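Local atomic coordinates of DUF4393 domain-containing protein (Alcanivorax borkumensis, PDB entry 3H35), a protein that is of unknown function but belongs to the Abi-alpha (DUF4393) family and may be linked to abortive infection, a bacterial defence against phage. Residues L118-Y132 with R158-L171. Residues are numbered along the deposited sequence; the frame is centred on the assembly and turned at random.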
# COMPACT_ATOMS: atom_id res chain seq x y z
N LEU A 118 -9.43 2.56 -1.69
CA LEU A 118 -10.64 3.10 -2.27
C LEU A 118 -11.58 2.02 -2.80
O LEU A 118 -12.77 2.30 -3.00
CB LEU A 118 -10.29 4.09 -3.41
CG LEU A 118 -9.52 5.35 -3.02
CD1 LEU A 118 -9.23 6.31 -4.22
CD2 LEU A 118 -10.24 6.07 -1.85
N VAL A 119 -11.05 0.82 -3.05
CA VAL A 119 -11.80 -0.30 -3.58
C VAL A 119 -11.45 -1.57 -2.79
O VAL A 119 -10.44 -1.61 -2.07
CB VAL A 119 -11.47 -0.53 -5.06
CG1 VAL A 119 -11.87 0.70 -5.92
CG2 VAL A 119 -9.98 -0.90 -5.28
N ILE A 120 -12.27 -2.61 -2.93
CA ILE A 120 -12.00 -3.90 -2.31
C ILE A 120 -12.22 -4.99 -3.33
O ILE A 120 -12.85 -4.73 -4.36
CB ILE A 120 -12.89 -4.20 -1.08
CG1 ILE A 120 -14.38 -4.06 -1.45
CG2 ILE A 120 -12.49 -3.31 0.08
CD1 ILE A 120 -15.33 -4.49 -0.34
N ALA A 121 -11.68 -6.18 -3.04
CA ALA A 121 -11.91 -7.38 -3.83
C ALA A 121 -12.77 -8.34 -3.02
O ALA A 121 -12.53 -8.52 -1.84
CB ALA A 121 -10.58 -8.05 -4.21
N SER A 122 -13.78 -8.94 -3.61
CA SER A 122 -14.53 -9.99 -2.94
C SER A 122 -14.57 -11.17 -3.87
O SER A 122 -13.94 -11.15 -4.96
CB SER A 122 -15.94 -9.53 -2.57
OG SER A 122 -16.68 -9.15 -3.73
N ASP A 123 -15.28 -12.21 -3.46
CA ASP A 123 -15.28 -13.46 -4.22
C ASP A 123 -15.93 -13.36 -5.57
O ASP A 123 -16.75 -12.47 -5.84
CB ASP A 123 -16.02 -14.56 -3.47
CG ASP A 123 -15.17 -15.21 -2.42
OD1 ASP A 123 -14.03 -14.74 -2.16
OD2 ASP A 123 -15.66 -16.20 -1.84
N PHE A 124 -15.58 -14.36 -6.37
CA PHE A 124 -16.13 -14.61 -7.68
C PHE A 124 -17.61 -14.31 -7.73
O PHE A 124 -18.32 -14.66 -6.80
CB PHE A 124 -15.89 -16.11 -7.97
CG PHE A 124 -16.59 -16.62 -9.17
CD1 PHE A 124 -16.10 -16.34 -10.43
CD2 PHE A 124 -17.71 -17.42 -9.05
CE1 PHE A 124 -16.73 -16.84 -11.57
CE2 PHE A 124 -18.34 -17.91 -10.15
CZ PHE A 124 -17.86 -17.62 -11.43
N THR A 125 -18.07 -13.67 -8.80
CA THR A 125 -19.51 -13.50 -9.03
C THR A 125 -19.92 -14.25 -10.29
O THR A 125 -19.45 -13.96 -11.38
CB THR A 125 -19.90 -12.00 -9.16
OG1 THR A 125 -19.51 -11.35 -7.96
CG2 THR A 125 -21.41 -11.83 -9.39
N GLU A 126 -20.82 -15.22 -10.11
CA GLU A 126 -21.20 -16.14 -11.18
C GLU A 126 -21.70 -15.39 -12.42
O GLU A 126 -21.41 -15.78 -13.55
CB GLU A 126 -22.25 -17.16 -10.69
CG GLU A 126 -22.78 -18.13 -11.77
CD GLU A 126 -21.68 -18.88 -12.54
OE1 GLU A 126 -20.71 -19.32 -11.90
OE2 GLU A 126 -21.78 -19.03 -13.77
N SER A 127 -22.41 -14.29 -12.20
CA SER A 127 -23.00 -13.53 -13.31
C SER A 127 -21.97 -12.78 -14.14
O SER A 127 -22.24 -12.39 -15.26
CB SER A 127 -24.03 -12.54 -12.76
OG SER A 127 -23.35 -11.54 -12.05
N LEU A 128 -20.77 -12.57 -13.60
CA LEU A 128 -19.71 -11.97 -14.37
C LEU A 128 -18.86 -12.97 -15.20
O LEU A 128 -17.80 -12.60 -15.74
CB LEU A 128 -18.81 -11.16 -13.42
CG LEU A 128 -19.51 -9.91 -12.81
CD1 LEU A 128 -18.60 -9.25 -11.79
CD2 LEU A 128 -19.86 -8.93 -13.87
N ARG A 129 -19.31 -14.24 -15.29
CA ARG A 129 -18.52 -15.28 -15.97
C ARG A 129 -17.95 -14.84 -17.35
O ARG A 129 -16.76 -14.98 -17.65
CB ARG A 129 -19.31 -16.58 -16.11
CG ARG A 129 -18.46 -17.75 -16.59
CD ARG A 129 -19.20 -19.10 -16.51
NE ARG A 129 -19.35 -19.64 -15.14
CZ ARG A 129 -18.42 -20.31 -14.47
NH1 ARG A 129 -17.22 -20.53 -14.99
NH2 ARG A 129 -18.68 -20.76 -13.25
N THR A 130 -18.83 -14.30 -18.18
CA THR A 130 -18.44 -13.85 -19.51
C THR A 130 -17.32 -12.82 -19.42
O THR A 130 -16.31 -12.94 -20.13
CB THR A 130 -19.64 -13.27 -20.23
OG1 THR A 130 -20.54 -14.35 -20.50
CG2 THR A 130 -19.24 -12.63 -21.53
N ASP A 131 -17.46 -11.85 -18.50
CA ASP A 131 -16.41 -10.85 -18.29
C ASP A 131 -15.05 -11.41 -17.87
O ASP A 131 -14.01 -10.97 -18.35
CB ASP A 131 -16.88 -9.80 -17.29
CG ASP A 131 -17.96 -8.90 -17.87
OD1 ASP A 131 -17.66 -8.20 -18.85
OD2 ASP A 131 -19.11 -8.94 -17.38
N TYR A 132 -15.06 -12.38 -16.96
CA TYR A 132 -13.80 -13.03 -16.61
C TYR A 132 -13.13 -13.62 -17.85
O TYR A 132 -11.91 -13.48 -18.02
CB TYR A 132 -14.04 -14.14 -15.60
CG TYR A 132 -14.54 -13.66 -14.25
CD1 TYR A 132 -13.76 -12.85 -13.44
CD2 TYR A 132 -15.78 -14.08 -13.76
CE1 TYR A 132 -14.22 -12.40 -12.21
CE2 TYR A 132 -16.24 -13.65 -12.54
CZ TYR A 132 -15.46 -12.82 -11.75
OH TYR A 132 -15.94 -12.41 -10.51
N ARG A 158 -6.96 -15.77 -9.74
CA ARG A 158 -8.17 -15.93 -9.00
C ARG A 158 -9.19 -14.94 -9.48
O ARG A 158 -8.91 -13.74 -9.56
CB ARG A 158 -7.94 -15.74 -7.51
CG ARG A 158 -9.16 -16.10 -6.70
CD ARG A 158 -8.84 -16.14 -5.20
NE ARG A 158 -9.95 -16.67 -4.40
CZ ARG A 158 -10.82 -15.92 -3.71
NH1 ARG A 158 -11.79 -16.50 -3.01
NH2 ARG A 158 -10.74 -14.60 -3.70
N ARG A 159 -10.38 -15.45 -9.81
CA ARG A 159 -11.49 -14.64 -10.21
C ARG A 159 -12.15 -14.02 -8.98
O ARG A 159 -12.59 -14.70 -8.07
CB ARG A 159 -12.50 -15.43 -11.01
CG ARG A 159 -11.99 -15.91 -12.38
CD ARG A 159 -12.97 -16.90 -12.96
NE ARG A 159 -12.73 -17.15 -14.37
CZ ARG A 159 -13.55 -17.85 -15.14
NH1 ARG A 159 -14.67 -18.38 -14.64
NH2 ARG A 159 -13.26 -18.00 -16.41
N GLU A 160 -12.21 -12.69 -8.99
CA GLU A 160 -12.76 -11.94 -7.88
C GLU A 160 -13.71 -10.85 -8.43
O GLU A 160 -13.96 -10.75 -9.63
CB GLU A 160 -11.60 -11.37 -7.06
CG GLU A 160 -10.69 -12.46 -6.45
CD GLU A 160 -9.56 -11.92 -5.60
OE1 GLU A 160 -9.08 -10.79 -5.84
OE2 GLU A 160 -9.13 -12.65 -4.68
N THR A 161 -14.26 -10.06 -7.51
CA THR A 161 -15.18 -9.01 -7.84
C THR A 161 -14.71 -7.67 -7.27
O THR A 161 -14.38 -7.57 -6.09
CB THR A 161 -16.56 -9.37 -7.29
OG1 THR A 161 -16.93 -10.68 -7.77
CG2 THR A 161 -17.58 -8.31 -7.73
N LEU A 162 -14.66 -6.65 -8.12
CA LEU A 162 -14.18 -5.32 -7.73
C LEU A 162 -15.35 -4.52 -7.27
O LEU A 162 -16.35 -4.46 -7.97
CB LEU A 162 -13.54 -4.62 -8.93
CG LEU A 162 -13.01 -3.19 -8.78
CD1 LEU A 162 -11.79 -3.19 -7.81
CD2 LEU A 162 -12.64 -2.64 -10.19
N ARG A 163 -15.22 -3.87 -6.12
CA ARG A 163 -16.23 -2.94 -5.60
C ARG A 163 -15.59 -1.76 -4.90
O ARG A 163 -14.47 -1.87 -4.47
CB ARG A 163 -17.08 -3.59 -4.53
CG ARG A 163 -17.73 -4.83 -4.94
CD ARG A 163 -18.25 -5.51 -3.68
NE ARG A 163 -18.59 -6.85 -4.08
CZ ARG A 163 -19.70 -7.17 -4.70
NH1 ARG A 163 -20.62 -6.26 -4.97
NH2 ARG A 163 -19.88 -8.42 -5.06
N ILE A 164 -16.36 -0.69 -4.72
CA ILE A 164 -15.96 0.43 -3.89
C ILE A 164 -15.86 -0.02 -2.43
O ILE A 164 -16.64 -0.85 -1.99
CB ILE A 164 -16.95 1.63 -4.03
CG1 ILE A 164 -16.29 2.92 -3.52
CG2 ILE A 164 -18.28 1.40 -3.25
CD1 ILE A 164 -16.97 4.16 -4.07
N SER A 165 -14.87 0.50 -1.72
CA SER A 165 -14.69 0.23 -0.29
C SER A 165 -15.50 1.23 0.54
O SER A 165 -15.90 2.27 0.03
CB SER A 165 -13.22 0.38 0.08
OG SER A 165 -12.82 1.74 0.13
N PRO A 166 -15.71 0.95 1.82
CA PRO A 166 -16.29 1.90 2.78
C PRO A 166 -15.56 3.25 2.80
O PRO A 166 -16.18 4.30 2.94
CB PRO A 166 -16.11 1.21 4.12
CG PRO A 166 -16.09 -0.22 3.81
CD PRO A 166 -15.38 -0.33 2.47
N LEU A 167 -14.24 3.21 2.65
CA LEU A 167 -13.47 4.43 2.66
C LEU A 167 -13.71 5.19 1.38
O LEU A 167 -13.83 6.42 1.38
CB LEU A 167 -11.98 4.12 2.87
CG LEU A 167 -11.59 3.44 4.20
CD1 LEU A 167 -10.07 3.11 4.24
CD2 LEU A 167 -11.95 4.29 5.43
N GLY A 168 -13.76 4.49 0.26
CA GLY A 168 -14.04 5.16 -1.01
C GLY A 168 -15.44 5.78 -0.99
O GLY A 168 -15.67 6.90 -1.46
N ARG A 169 -16.38 5.08 -0.36
CA ARG A 169 -17.74 5.57 -0.30
C ARG A 169 -17.79 6.79 0.59
O ARG A 169 -18.44 7.78 0.26
CB ARG A 169 -18.64 4.46 0.20
CG ARG A 169 -20.14 4.78 0.27
CD ARG A 169 -20.91 3.55 0.90
NE ARG A 169 -20.88 2.36 0.02
CZ ARG A 169 -20.20 1.22 0.23
NH1 ARG A 169 -19.42 1.00 1.31
NH2 ARG A 169 -20.31 0.25 -0.69
N GLN A 170 -17.06 6.75 1.72
CA GLN A 170 -17.06 7.86 2.65
C GLN A 170 -16.46 9.07 1.97
O GLN A 170 -17.01 10.16 2.07
CB GLN A 170 -16.25 7.55 3.91
CG GLN A 170 -16.21 8.72 4.90
CD GLN A 170 -15.47 8.36 6.18
OE1 GLN A 170 -14.81 7.33 6.27
NE2 GLN A 170 -15.63 9.19 7.19
N LEU A 171 -15.35 8.87 1.25
CA LEU A 171 -14.73 10.00 0.52
C LEU A 171 -15.64 10.57 -0.59
O LEU A 171 -15.76 11.81 -0.77
CB LEU A 171 -13.37 9.59 -0.08
CG LEU A 171 -12.23 9.54 0.95
CD1 LEU A 171 -11.10 8.71 0.35
CD2 LEU A 171 -11.85 11.01 1.36
O HOH W 1 -18.59 -10.78 -4.61
O HOH W 2 -13.24 -16.00 -5.52
O HOH W 3 -15.91 -19.49 -17.30
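Strand 119-123, outermost in the four-stranded antiparallel sheet of this chain, pairs with the inner strand 156-164, from Val119 and Ile120 beside Ile164 and Arg163 to Ser122 beside Thr161, and this pair illustrates how side chains take over where the backbone ladder ends. Two hydrogen-bonded pairs carry the ladder, Ile120 with Arg163 and Ser122 with Thr161. At one end Ser165 N makes a backbone hydrogen bond to Leu118 O (3.0 Å), while Ser165, the N-cap of helix 166-175, accepts from Gly168 N through OG, which also bonds to Gly117 O; just beyond, Leu118 CD2 meets Leu171 CD1 at 3.5 Å. Midway, the Arg163 chain, extended from CG to NE, reaches over to Ser122, and NE donates almost straight (3.0 Å, 171°) to Ser122 OG, which lies in the guanidinium plane; a water bridges Arg163 NH2, Ser122 OG and Asp123 O.

At the other end the strands part, and hydroxyls fasten the departing chain. Thr161 OG1, turned beside its own backbone N (chi1 -54°), donates to Asp123 O at 2.6 Å. Tyr132 OH gives its proton to Glu160 O (2.7 Å), met well above the carbonyl plane, and accepts from Thr125 N, so one phenol ties helix, turn and strand together. Over the Tyr132 ring lies Arg159: CB sits 3.9 Å from the ring centroid in a CH-pi contact, and the extended chain carries the guanidinium, tilted 13° from the ring plane, across Tyr132 CB to a salt bridge with Glu136. Arg158 NH1 makes a salt bridge to Asp123 OD1 (3.0 Å), and Arg158 NH2 makes a second to Glu160 OE2, joining the three residues in one network.

Strand 71-77 flanks strand 156-164 on its other side, bringing Thr75 and Tyr77 to the Glu160 carboxylate; helices 56-65 and 106-115 pack against Val119 and Leu162, and Leu108 of the second subunit touches Leu171.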